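Local coordinates for protein glycosyl hydrolase (Rhizobium leguminosarum bv. trifolii, PDB 5NDX) that probably hydrolyses O-glycosidic bonds as a family 39 glycoside hydrolase, a bacterial orthologue of human alpha-L-iduronidase, at residues A[540-545]-A[550-555]; A[591-596]-A[600-605]; A[293-298]-A[305-310]. The protein carries 2 engineered substitutions. All coordinates share one frame; numbering follows the deposited sequence.

How the interactions relate
Interaction 3 comes first along the chain and lies in the TIM barrel, where helix 282-300 packs on strand 307-310. Interactions 1 and 2 follow in series near the C-terminus. Their centres are about 9 Å apart. Interaction 1 is the hairpin of strands 536-545 and 549-557. Interaction 2 starts on strand 590-594, the third strand of the same sheet, and crosses to strand 601-607 of a second sheet. The backbones of Arg552 and His593 pair, as do those of Leu554 and Phe591. Interaction 3 has its centre about 38 and 40 Å from those of interactions 1 and 2, across the chain's centre. The hairpin itself packs on helix 36-45 of the barrel.

Interaction 1: residues A[540-545]-A[550-555]; sequences VERYLG and EERMLF
Arg542 turns CG away from its own backbone nitrogen (chi1 175°) and runs extended to NE, while Glu550 bends back at its second torsion (chi2 -70°). The charged ends meet over one face of the hairpin of strands 536-545 and 549-557. Arg542 grips the carboxylate side-on in a salt bridge. NE bonds to Glu550 OE1 at 2.7 Å, and NH2 bonds to Glu550 OE2. Both oxygens use their syn lone pairs, and the two flat groups are only 21° apart. Glu550 OE1 also takes NH1 of Arg552 at 2.8 Å, on its anti lone pair, completing a salt-bridge network. Arg542 CD lies over one face of the Arg552 guanidinium.

Backbone bonds pair Glu541 with Met553 and Tyr543 with Glu551. Tyr543 N reaches Glu551 O at 2.9 Å, and Arg552 NH1 meets that oxygen from the opposite face of the carbonyl plane. On the other face of the sheet, Tyr543 CE2 packs on Met553 CB at 3.7 Å, next to helix 36-45. Glu541 forms a salt bridge with Arg39 of that helix. Asp353 is a second partner for Arg542. One carboxylate thus serves two arginines and would probably balance part of their charge, with Arg542 NE and Arg552 NH1 4.2 Å apart.

Interaction 2: residues A[591-596]-A[600-605]; sequences FLHMSP and VRYAVC
Val600 meets Pro596 across the short loop. Its CG1 lies 3.9 Å from Pro596 CB. The other methyl, CG2, is anti to the backbone N and sits over one face of the Tyr602 ring, toward the rim. Arg601 continues the chain, and its backbone pairs with Ser572 in the neighbouring strand.

Tyr602 carries the main contact. Its CG lies anti to the carbonyl carbon (chi1 -73°), and the ring projects toward strand 590-594. Tyr602 OH meets His593 ND1 at 2.7 Å, in a hydrogen bond whose donor may be either group. The hydroxyl comes in at the edge of the imidazole, near its plane. The rings are nearly perpendicular (88°) and meet through the hydroxyl. This contact bridges two antiparallel sheets: strand 590-594 is an edge of the three-stranded one, and strand 601-607 lies in the four-stranded one. The arrangement is consistent with a fibronectin type III-like beta sandwich. A leucine in place of His593 would probably leave the Tyr602 hydroxyl without this polar mate. Pro596 CB also touches Tyr602 OH, at 3.5 Å. Arg552 of strand 549-557 packs on the same tyrosine. Further along, Cys605 forms a disulfide with Cys617, near the chain's C-terminal end.

Interaction 3: residues A[293-298]-A[305-310]; sequences EQHDRR and ANFTFL. With 8U8 ((2~{R},3~{S},4~{S},5~{R},6~{S})-6-(4-methyl-2-oxidanylidene-chromen-7-yl)oxy-3,4,5-tris(oxidanyl)oxane-2-carboxylic acid), chain N; SO4 (sulfate ion), chain E.
His295 of helix 282-300 packs on Phe307 and Leu310 of strand 307-310, the last strand of the eight-stranded TIM barrel. The histidine has CG anti to the carbonyl carbon (chi1 -80°), which turns its ring from the helix toward the strand. Leu310 CD1 sits over the centre of one imidazole face, 3.8 Å from the centroid, in a CH-pi contact. His295 CD2 lies above one face of the Phe307 ring, 3.4 Å from Phe307 CZ. The two ring planes are inclined at 47°. Phe307 and Leu310 both point toward the helix, and CG anti to the backbone N carries their ends on to the imidazole. The polar end of His295 is also held, since ND1 bonds to the backbone oxygen of Ile291.

Between Phe307 and Leu310, Thr308 and Phe309 line the ligand pocket. Thr308 CG2 approaches O8 of the coumarin group at 3.2 Å, and Phe309 lays a ring face on the same group. On the helix, Arg297 bends at its third torsion (chi3 43°). Its NE and NH2 grip the two carboxylate oxygens of Glu293 side-on. Arg297 NH1, which also pairs with Asp391, bonds to O4 of a sulfate ion, probably from the crystallisation liquor, at 2.6 Å.

Interaction 1: residues A[540-545]-A[550-555]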
loop_
_atom_site.group_PDB
_atom_site.type_symbol
_atom_site.label_atom_id
_atom_site.label_comp_id
_atom_site.label_asym_id
_atom_site.label_seq_id
_atom_site.Cartn_x
_atom_site.Cartn_y
_atom_site.Cartn_z
ATOM N N VAL A 540 -14.439 14.460 -9.864
ATOM C CA VAL A 540 -14.744 13.692 -11.059
ATOM C C VAL A 540 -13.782 14.129 -12.132
ATOM O O VAL A 540 -13.623 15.321 -12.359
ATOM C CB VAL A 540 -16.154 13.935 -11.573
ATOM C CG1 VAL A 540 -16.415 13.073 -12.814
ATOM C CG2 VAL A 540 -17.158 13.630 -10.478
ATOM N N GLU A 541 -13.082 13.195 -12.764
ATOM C CA GLU A 541 -12.196 13.546 -13.864
ATOM C C GLU A 541 -12.372 12.660 -15.042
ATOM O O GLU A 541 -12.575 11.438 -14.897
ATOM C CB GLU A 541 -10.772 13.403 -13.461
ATOM C CG GLU A 541 -10.379 14.412 -12.444
ATOM C CD GLU A 541 -9.016 14.115 -11.957
ATOM O OE1 GLU A 541 -8.195 13.700 -12.795
ATOM O OE2 GLU A 541 -8.783 14.269 -10.742
ATOM N N ARG A 542 -12.123 13.266 -16.203
ATOM C CA ARG A 542 -12.255 12.631 -17.496
ATOM C C ARG A 542 -11.019 11.828 -17.897
ATOM O O ARG A 542 -9.905 12.288 -17.800
ATOM C CB ARG A 542 -12.536 13.703 -18.549
ATOM C CG ARG A 542 -12.571 13.197 -19.980
ATOM C CD ARG A 542 -13.420 14.142 -20.844
ATOM N NE ARG A 542 -13.485 13.673 -22.220
ATOM C CZ ARG A 542 -12.521 13.847 -23.127
ATOM N NH1 ARG A 542 -11.386 14.471 -22.839
ATOM N NH2 ARG A 542 -12.695 13.356 -24.349
ATOM N N TYR A 543 -11.238 10.607 -18.371
ATOM C CA TYR A 543 -10.184 9.817 -18.990
ATOM C C TYR A 543 -10.731 9.198 -20.238
ATOM O O TYR A 543 -11.948 9.126 -20.411
ATOM C CB TYR A 543 -9.713 8.685 -18.032
ATOM C CG TYR A 543 -8.931 9.224 -16.889
ATOM C CD1 TYR A 543 -7.557 9.376 -16.970
ATOM C CD2 TYR A 543 -9.559 9.633 -15.747
ATOM C CE1 TYR A 543 -6.829 9.906 -15.914
ATOM C CE2 TYR A 543 -8.836 10.174 -14.673
ATOM C CZ TYR A 543 -7.479 10.275 -14.756
ATOM O OH TYR A 543 -6.806 10.787 -13.702
ATOM N N LEU A 544 -9.825 8.720 -21.085
ATOM C CA LEU A 544 -10.222 7.900 -22.210
ATOM C C LEU A 544 -9.691 6.477 -22.015
ATOM O O LEU A 544 -8.474 6.272 -21.814
ATOM C CB LEU A 544 -9.701 8.487 -23.530
ATOM C CG LEU A 544 -10.261 9.879 -23.874
ATOM C CD1 LEU A 544 -9.586 10.439 -25.133
ATOM C CD2 LEU A 544 -11.764 9.795 -24.076
ATOM N N GLY A 545 -10.608 5.519 -22.093
ATOM C CA GLY A 545 -10.291 4.098 -22.068
ATOM C C GLY A 545 -9.892 3.572 -23.434
ATOM O O GLY A 545 -9.920 4.305 -24.421
ATOM N N GLU A 550 -15.218 7.097 -23.469
ATOM C CA GLU A 550 -15.276 8.134 -22.455
ATOM C C GLU A 550 -15.351 7.472 -21.103
ATOM O O GLU A 550 -16.121 6.537 -20.917
ATOM C CB GLU A 550 -16.504 9.050 -22.629
ATOM C CG GLU A 550 -16.394 10.060 -23.785
ATOM C CD GLU A 550 -15.373 11.146 -23.515
ATOM O OE1 GLU A 550 -15.191 11.559 -22.345
ATOM O OE2 GLU A 550 -14.728 11.613 -24.484
ATOM N N GLU A 551 -14.537 7.936 -20.169
ATOM C CA GLU A 551 -14.603 7.387 -18.795
ATOM C C GLU A 551 -14.507 8.524 -17.797
ATOM O O GLU A 551 -13.955 9.593 -18.114
ATOM C CB GLU A 551 -13.463 6.383 -18.534
ATOM C CG GLU A 551 -13.527 5.144 -19.407
ATOM C CD GLU A 551 -12.391 4.144 -19.195
ATOM O OE1 GLU A 551 -11.389 4.495 -18.552
ATOM O OE2 GLU A 551 -12.525 3.026 -19.719
ATOM N N ARG A 552 -15.000 8.272 -16.593
ATOM C CA ARG A 552 -14.869 9.226 -15.465
ATOM C C ARG A 552 -14.350 8.533 -14.218
ATOM O O ARG A 552 -14.946 7.573 -13.772
ATOM C CB ARG A 552 -16.233 9.824 -15.163
ATOM C CG ARG A 552 -16.883 10.556 -16.346
ATOM C CD ARG A 552 -16.126 11.832 -16.727
ATOM N NE ARG A 552 -16.747 12.518 -17.879
ATOM C CZ ARG A 552 -16.527 12.250 -19.172
ATOM N NH1 ARG A 552 -15.676 11.313 -19.580
ATOM N NH2 ARG A 552 -17.169 12.934 -20.085
ATOM N N MET A 553 -13.249 9.002 -13.668
ATOM C CA MET A 553 -12.747 8.544 -12.406
ATOM C C MET A 553 -13.315 9.422 -11.300
ATOM O O MET A 553 -13.169 10.644 -11.369
ATOM C CB MET A 553 -11.234 8.630 -12.382
ATOM C CG MET A 553 -10.603 8.054 -11.138
ATOM S SD MET A 553 -10.908 6.259 -11.147
ATOM C CE MET A 553 -10.620 5.896 -9.433
ATOM N N LEU A 554 -13.942 8.786 -10.306
ATOM C CA LEU A 554 -14.471 9.438 -9.115
ATOM C C LEU A 554 -13.551 9.139 -7.932
ATOM O O LEU A 554 -13.060 7.980 -7.769
ATOM C CB LEU A 554 -15.878 8.931 -8.809
ATOM C CG LEU A 554 -17.072 9.444 -9.607
ATOM C CD1 LEU A 554 -16.902 9.142 -11.083
ATOM C CD2 LEU A 554 -18.388 8.832 -9.125
ATOM N N PHE A 555 -13.338 10.146 -7.098
ATOM C CA PHE A 555 -12.533 10.059 -5.865
ATOM C C PHE A 555 -13.282 10.871 -4.812
ATOM O O PHE A 555 -13.804 11.921 -5.135
ATOM C CB PHE A 555 -11.142 10.660 -6.105
ATOM C CG PHE A 555 -10.250 10.656 -4.897
ATOM C CD1 PHE A 555 -9.841 9.432 -4.302
ATOM C CD2 PHE A 555 -9.744 11.875 -4.360
ATOM C CE1 PHE A 555 -8.943 9.418 -3.214
ATOM C CE2 PHE A 555 -8.879 11.873 -3.247
ATOM C CZ PHE A 555 -8.469 10.635 -2.670
#

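Interaction 2: residues A[591-596]-A[600-605]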
loop_
_atom_site.group_PDB
_atom_site.type_symbol
_atom_site.label_atom_id
_atom_site.label_comp_id
_atom_site.label_asym_id
_atom_site.label_seq_id
_atom_site.Cartn_x
_atom_site.Cartn_y
_atom_site.Cartn_z
ATOM N N PHE A 591 -13.898 5.182 -7.779
ATOM C CA PHE A 591 -14.657 4.415 -8.750
ATOM C C PHE A 591 -14.442 4.892 -10.165
ATOM O O PHE A 591 -14.562 6.070 -10.446
ATOM C CB PHE A 591 -16.143 4.463 -8.391
ATOM C CG PHE A 591 -17.017 3.695 -9.339
ATOM C CD1 PHE A 591 -17.021 2.310 -9.333
ATOM C CD2 PHE A 591 -17.802 4.358 -10.290
ATOM C CE1 PHE A 591 -17.847 1.580 -10.220
ATOM C CE2 PHE A 591 -18.604 3.631 -11.183
ATOM C CZ PHE A 591 -18.629 2.237 -11.141
ATOM N N LEU A 592 -14.115 3.971 -11.059
ATOM C CA LEU A 592 -13.997 4.273 -12.467
ATOM C C LEU A 592 -15.326 3.973 -13.182
ATOM O O LEU A 592 -15.773 2.833 -13.177
ATOM C CB LEU A 592 -12.813 3.510 -13.145
ATOM C CG LEU A 592 -12.852 4.117 -14.571
ATOM C CD1 LEU A 592 -11.734 5.078 -14.873
ATOM C CD2 LEU A 592 -13.275 3.253 -15.708
ATOM N N HIS A 593 -15.985 4.997 -13.755
ATOM C CA HIS A 593 -17.226 4.791 -14.511
ATOM C C HIS A 593 -16.988 4.879 -16.016
ATOM O O HIS A 593 -16.398 5.859 -16.472
ATOM C CB HIS A 593 -18.265 5.879 -14.169
ATOM C CG HIS A 593 -19.618 5.584 -14.740
ATOM N ND1 HIS A 593 -20.401 6.539 -15.359
ATOM C CD2 HIS A 593 -20.299 4.411 -14.831
ATOM C CE1 HIS A 593 -21.539 5.980 -15.745
ATOM N NE2 HIS A 593 -21.496 4.689 -15.460
ATOM N N MET A 594 -17.472 3.902 -16.764
ATOM C CA MET A 594 -17.330 3.811 -18.225
ATOM C C MET A 594 -18.597 4.376 -18.919
ATOM O O MET A 594 -19.723 4.103 -18.473
ATOM C CB MET A 594 -17.141 2.334 -18.632
ATOM C CG MET A 594 -16.068 1.550 -17.838
ATOM S SD MET A 594 -15.963 -0.243 -18.196
ATOM C CE MET A 594 -15.254 -0.109 -19.838
ATOM N N SER A 595 -18.406 5.136 -19.993
ATOM C CA SER A 595 -19.507 5.609 -20.868
ATOM C C SER A 595 -20.595 6.374 -20.120
ATOM O O SER A 595 -21.713 5.913 -20.018
ATOM C CB SER A 595 -20.099 4.409 -21.613
ATOM O OG SER A 595 -19.052 3.757 -22.319
ATOM N N PRO A 596 -20.253 7.519 -19.543
ATOM C CA PRO A 596 -21.300 8.300 -18.915
ATOM C C PRO A 596 -22.344 8.765 -19.944
ATOM O O PRO A 596 -21.972 9.082 -21.064
ATOM C CB PRO A 596 -20.554 9.522 -18.382
ATOM C CG PRO A 596 -19.356 9.640 -19.230
ATOM C CD PRO A 596 -18.974 8.235 -19.572
ATOM N N VAL A 600 -24.343 14.080 -17.497
ATOM C CA VAL A 600 -24.231 13.103 -16.390
ATOM C C VAL A 600 -24.079 13.853 -15.060
ATOM O O VAL A 600 -23.288 14.764 -14.945
ATOM C CB VAL A 600 -23.054 12.109 -16.574
ATOM C CG1 VAL A 600 -21.704 12.820 -16.623
ATOM C CG2 VAL A 600 -23.066 11.038 -15.480
ATOM N N ARG A 601 -24.859 13.464 -14.075
ATOM C CA ARG A 601 -24.593 13.851 -12.699
ATOM C C ARG A 601 -24.341 12.575 -11.854
ATOM O O ARG A 601 -25.129 11.616 -11.910
ATOM C CB ARG A 601 -25.777 14.659 -12.156
ATOM C CG ARG A 601 -25.483 15.404 -10.870
ATOM C CD ARG A 601 -26.541 16.470 -10.531
ATOM N NE ARG A 601 -26.091 17.276 -9.380
ATOM C CZ ARG A 601 -25.231 18.310 -9.427
ATOM N NH1 ARG A 601 -24.721 18.743 -10.581
ATOM N NH2 ARG A 601 -24.886 18.947 -8.303
ATOM N N TYR A 602 -23.262 12.607 -11.064
ATOM C CA TYR A 602 -22.838 11.516 -10.183
ATOM C C TYR A 602 -23.309 11.780 -8.765
ATOM O O TYR A 602 -23.420 12.918 -8.370
ATOM C CB TYR A 602 -21.314 11.368 -10.228
ATOM C CG TYR A 602 -20.830 10.759 -11.520
ATOM C CD1 TYR A 602 -21.046 9.402 -11.799
ATOM C CD2 TYR A 602 -20.181 11.531 -12.472
ATOM C CE1 TYR A 602 -20.614 8.829 -12.987
ATOM C CE2 TYR A 602 -19.723 10.971 -13.662
ATOM C CZ TYR A 602 -19.964 9.632 -13.913
ATOM O OH TYR A 602 -19.544 9.116 -15.082
ATOM N N ALA A 603 -23.653 10.723 -8.045
ATOM C CA ALA A 603 -23.919 10.762 -6.601
ATOM C C ALA A 603 -23.231 9.540 -5.936
ATOM O O ALA A 603 -23.157 8.473 -6.551
ATOM C CB ALA A 603 -25.417 10.724 -6.322
ATOM N N VAL A 604 -22.669 9.727 -4.742
ATOM C CA VAL A 604 -22.089 8.647 -3.966
ATOM C C VAL A 604 -22.821 8.565 -2.626
ATOM O O VAL A 604 -22.988 9.601 -1.977
ATOM C CB VAL A 604 -20.571 8.855 -3.789
ATOM C CG1 VAL A 604 -19.988 7.715 -2.993
ATOM C CG2 VAL A 604 -19.886 8.890 -5.141
ATOM N N CYS A 605 -23.292 7.361 -2.255
ATOM C CA CYS A 605 -23.969 7.076 -0.991
ATOM C C CYS A 605 -23.104 6.148 -0.163
ATOM O O CYS A 605 -22.458 5.273 -0.716
ATOM C CB CYS A 605 -25.323 6.387 -1.261
ATOM S SG CYS A 605 -26.324 7.385 -2.439
#

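Interaction 3: residues A[293-298]-A[305-310]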
loop_
_atom_site.group_PDB
_atom_site.type_symbol
_atom_site.label_atom_id
_atom_site.label_comp_id
_atom_site.label_asym_id
_atom_site.label_seq_id
_atom_site.Cartn_x
_atom_site.Cartn_y
_atom_site.Cartn_z
ATOM N N GLU A 293 2.073 -10.702 9.022
ATOM C CA GLU A 293 1.800 -11.412 10.255
ATOM C C GLU A 293 3.090 -11.922 10.931
ATOM O O GLU A 293 3.196 -11.913 12.167
ATOM C CB GLU A 293 0.799 -12.534 10.016
ATOM C CG GLU A 293 0.326 -13.223 11.279
ATOM C CD GLU A 293 1.210 -14.366 11.770
ATOM O OE1 GLU A 293 2.072 -14.870 11.025
ATOM O OE2 GLU A 293 0.973 -14.792 12.930
ATOM N N GLN A 294 4.050 -12.370 10.135
ATOM C CA GLN A 294 5.340 -12.780 10.654
ATOM C C GLN A 294 6.084 -11.627 11.363
ATOM O O GLN A 294 6.704 -11.831 12.414
ATOM C CB GLN A 294 6.239 -13.338 9.537
ATOM C CG GLN A 294 5.819 -14.694 9.001
ATOM C CD GLN A 294 6.477 -15.028 7.658
ATOM O OE1 GLN A 294 7.048 -14.191 6.990
ATOM N NE2 GLN A 294 6.322 -16.233 7.240
ATOM N N HIS A 295 6.070 -10.442 10.775
ATOM C CA HIS A 295 6.670 -9.296 11.441
ATOM C C HIS A 295 5.945 -8.977 12.766
ATOM O O HIS A 295 6.587 -8.687 13.776
ATOM C CB HIS A 295 6.668 -8.066 10.527
ATOM C CG HIS A 295 7.764 -8.079 9.529
ATOM N ND1 HIS A 295 7.726 -8.872 8.403
ATOM C CD2 HIS A 295 8.939 -7.393 9.481
ATOM C CE1 HIS A 295 8.845 -8.696 7.714
ATOM N NE2 HIS A 295 9.592 -7.798 8.343
ATOM N N ASP A 296 4.620 -9.036 12.760
ATOM C CA ASP A 296 3.860 -8.769 13.962
ATOM C C ASP A 296 4.163 -9.808 15.072
ATOM O O ASP A 296 4.433 -9.432 16.219
ATOM C CB ASP A 296 2.358 -8.716 13.674
ATOM C CG ASP A 296 1.553 -8.229 14.875
ATOM O OD1 ASP A 296 1.681 -7.059 15.321
ATOM O OD2 ASP A 296 0.776 -9.032 15.357
ATOM N N ARG A 297 4.139 -11.081 14.721
ATOM C CA ARG A 297 4.292 -12.145 15.689
ATOM C C ARG A 297 5.769 -12.345 16.156
ATOM O O ARG A 297 6.004 -12.627 17.310
ATOM C CB ARG A 297 3.727 -13.425 15.119
ATOM C CG ARG A 297 3.948 -14.676 15.984
ATOM C CD ARG A 297 3.173 -15.870 15.466
ATOM N NE ARG A 297 3.278 -15.964 13.993
ATOM C CZ ARG A 297 4.298 -16.482 13.313
ATOM N NH1 ARG A 297 5.308 -17.074 13.933
ATOM N NH2 ARG A 297 4.284 -16.441 11.995
ATOM N N ARG A 298 6.734 -12.195 15.277
ATOM C CA ARG A 298 8.131 -12.511 15.574
ATOM C C ARG A 298 8.980 -11.304 15.941
ATOM O O ARG A 298 10.050 -11.478 16.549
ATOM C CB ARG A 298 8.789 -13.232 14.382
ATOM C CG ARG A 298 8.124 -14.570 14.057
ATOM C CD ARG A 298 8.823 -15.356 12.921
ATOM N NE ARG A 298 10.218 -15.552 13.279
ATOM C CZ ARG A 298 11.256 -15.646 12.452
ATOM N NH1 ARG A 298 11.131 -15.642 11.139
ATOM N NH2 ARG A 298 12.466 -15.710 12.955
ATOM N N ALA A 305 12.470 -5.940 18.467
ATOM C CA ALA A 305 13.007 -4.728 17.910
ATOM C C ALA A 305 11.899 -3.725 17.790
ATOM O O ALA A 305 10.730 -4.093 17.840
ATOM C CB ALA A 305 13.593 -5.007 16.548
ATOM N N ASN A 306 12.246 -2.456 17.601
ATOM C CA ASN A 306 11.244 -1.404 17.459
ATOM C C ASN A 306 10.796 -1.319 15.975
ATOM O O ASN A 306 10.964 -0.296 15.309
ATOM C CB ASN A 306 11.866 -0.079 17.962
ATOM C CG ASN A 306 10.881 1.047 18.085
ATOM O OD1 ASN A 306 9.682 0.851 17.973
ATOM N ND2 ASN A 306 11.389 2.239 18.359
ATOM N N PHE A 307 10.182 -2.383 15.463
ATOM C CA PHE A 307 9.874 -2.447 14.029
ATOM C C PHE A 307 8.687 -1.528 13.763
ATOM O O PHE A 307 7.661 -1.686 14.366
ATOM C CB PHE A 307 9.584 -3.860 13.535
ATOM C CG PHE A 307 9.520 -3.942 12.048
ATOM C CD1 PHE A 307 10.680 -4.101 11.292
ATOM C CD2 PHE A 307 8.309 -3.787 11.393
ATOM C CE1 PHE A 307 10.609 -4.111 9.909
ATOM C CE2 PHE A 307 8.228 -3.829 10.015
ATOM C CZ PHE A 307 9.390 -3.987 9.274
ATOM N N THR A 308 8.835 -0.575 12.858
ATOM C CA THR A 308 7.888 0.527 12.736
ATOM C C THR A 308 7.161 0.680 11.398
ATOM O O THR A 308 6.036 1.225 11.380
ATOM C CB THR A 308 8.644 1.845 13.087
ATOM O OG1 THR A 308 9.083 1.753 14.451
ATOM C CG2 THR A 308 7.773 3.066 12.972
ATOM N N PHE A 309 7.801 0.326 10.286
ATOM C CA PHE A 309 7.189 0.503 8.985
ATOM C C PHE A 309 7.730 -0.518 7.983
ATOM O O PHE A 309 8.898 -0.853 7.991
ATOM C CB PHE A 309 7.445 1.916 8.514
ATOM C CG PHE A 309 6.716 2.326 7.280
ATOM C CD1 PHE A 309 5.355 2.337 7.245
ATOM C CD2 PHE A 309 7.406 2.819 6.203
ATOM C CE1 PHE A 309 4.668 2.781 6.134
ATOM C CE2 PHE A 309 6.744 3.266 5.072
ATOM C CZ PHE A 309 5.358 3.218 5.030
ATOM N N LEU A 310 6.830 -1.015 7.159
ATOM C CA LEU A 310 7.140 -1.987 6.109
ATOM C C LEU A 310 6.469 -1.437 4.866
ATOM O O LEU A 310 5.247 -1.263 4.844
ATOM C CB LEU A 310 6.597 -3.339 6.505
ATOM C CG LEU A 310 6.807 -4.499 5.548
ATOM C CD1 LEU A 310 6.699 -5.766 6.351
ATOM C CD2 LEU A 310 5.791 -4.508 4.425
HETATM C C15 8U8 N . 10.067 5.963 7.923
HETATM C C13 8U8 N . 9.425 5.913 9.163
HETATM C C14 8U8 N . 10.160 6.054 10.333
HETATM C C16 8U8 N . 9.514 6.083 11.561
HETATM O O9 8U8 N . 10.181 6.153 12.585
HETATM O O8 8U8 N . 8.169 5.896 11.637
HETATM C C11 8U8 N . 7.434 5.808 10.510
HETATM C C10 8U8 N . 6.076 5.726 10.693
HETATM C C12 8U8 N . 8.034 5.804 9.259
HETATM C C7 8U8 N . 7.196 5.724 8.146
HETATM C C8 8U8 N . 5.821 5.631 8.328
HETATM C C9 8U8 N . 5.242 5.641 9.599
HETATM O O2 8U8 N . 3.877 5.565 9.720
HETATM C C5 8U8 N . 3.255 6.027 10.948
HETATM O O1 8U8 N . 3.308 4.840 11.758
HETATM C C1 8U8 N . 2.642 4.857 13.042
HETATM C C6 8U8 N . 3.301 5.893 14.020
HETATM O O7 8U8 N . 4.495 6.211 13.848
HETATM O O6 8U8 N . 2.563 6.390 14.884
HETATM C C2 8U8 N . 1.178 5.181 12.755
HETATM O O5 8U8 N . 0.370 5.199 13.972
HETATM C C3 8U8 N . 1.070 6.530 12.008
HETATM O O4 8U8 N . -0.282 6.736 11.693
HETATM C C4 8U8 N . 1.853 6.462 10.696
HETATM O O3 8U8 N . 1.868 7.724 10.025
HETATM S S SO4 E . 5.967 -17.696 17.585
HETATM O O1 SO4 E . 5.289 -18.992 17.376
HETATM O O2 SO4 E . 5.067 -16.795 18.350
HETATM O O3 SO4 E . 7.225 -17.914 18.339
HETATM O O4 SO4 E . 6.325 -17.111 16.277
#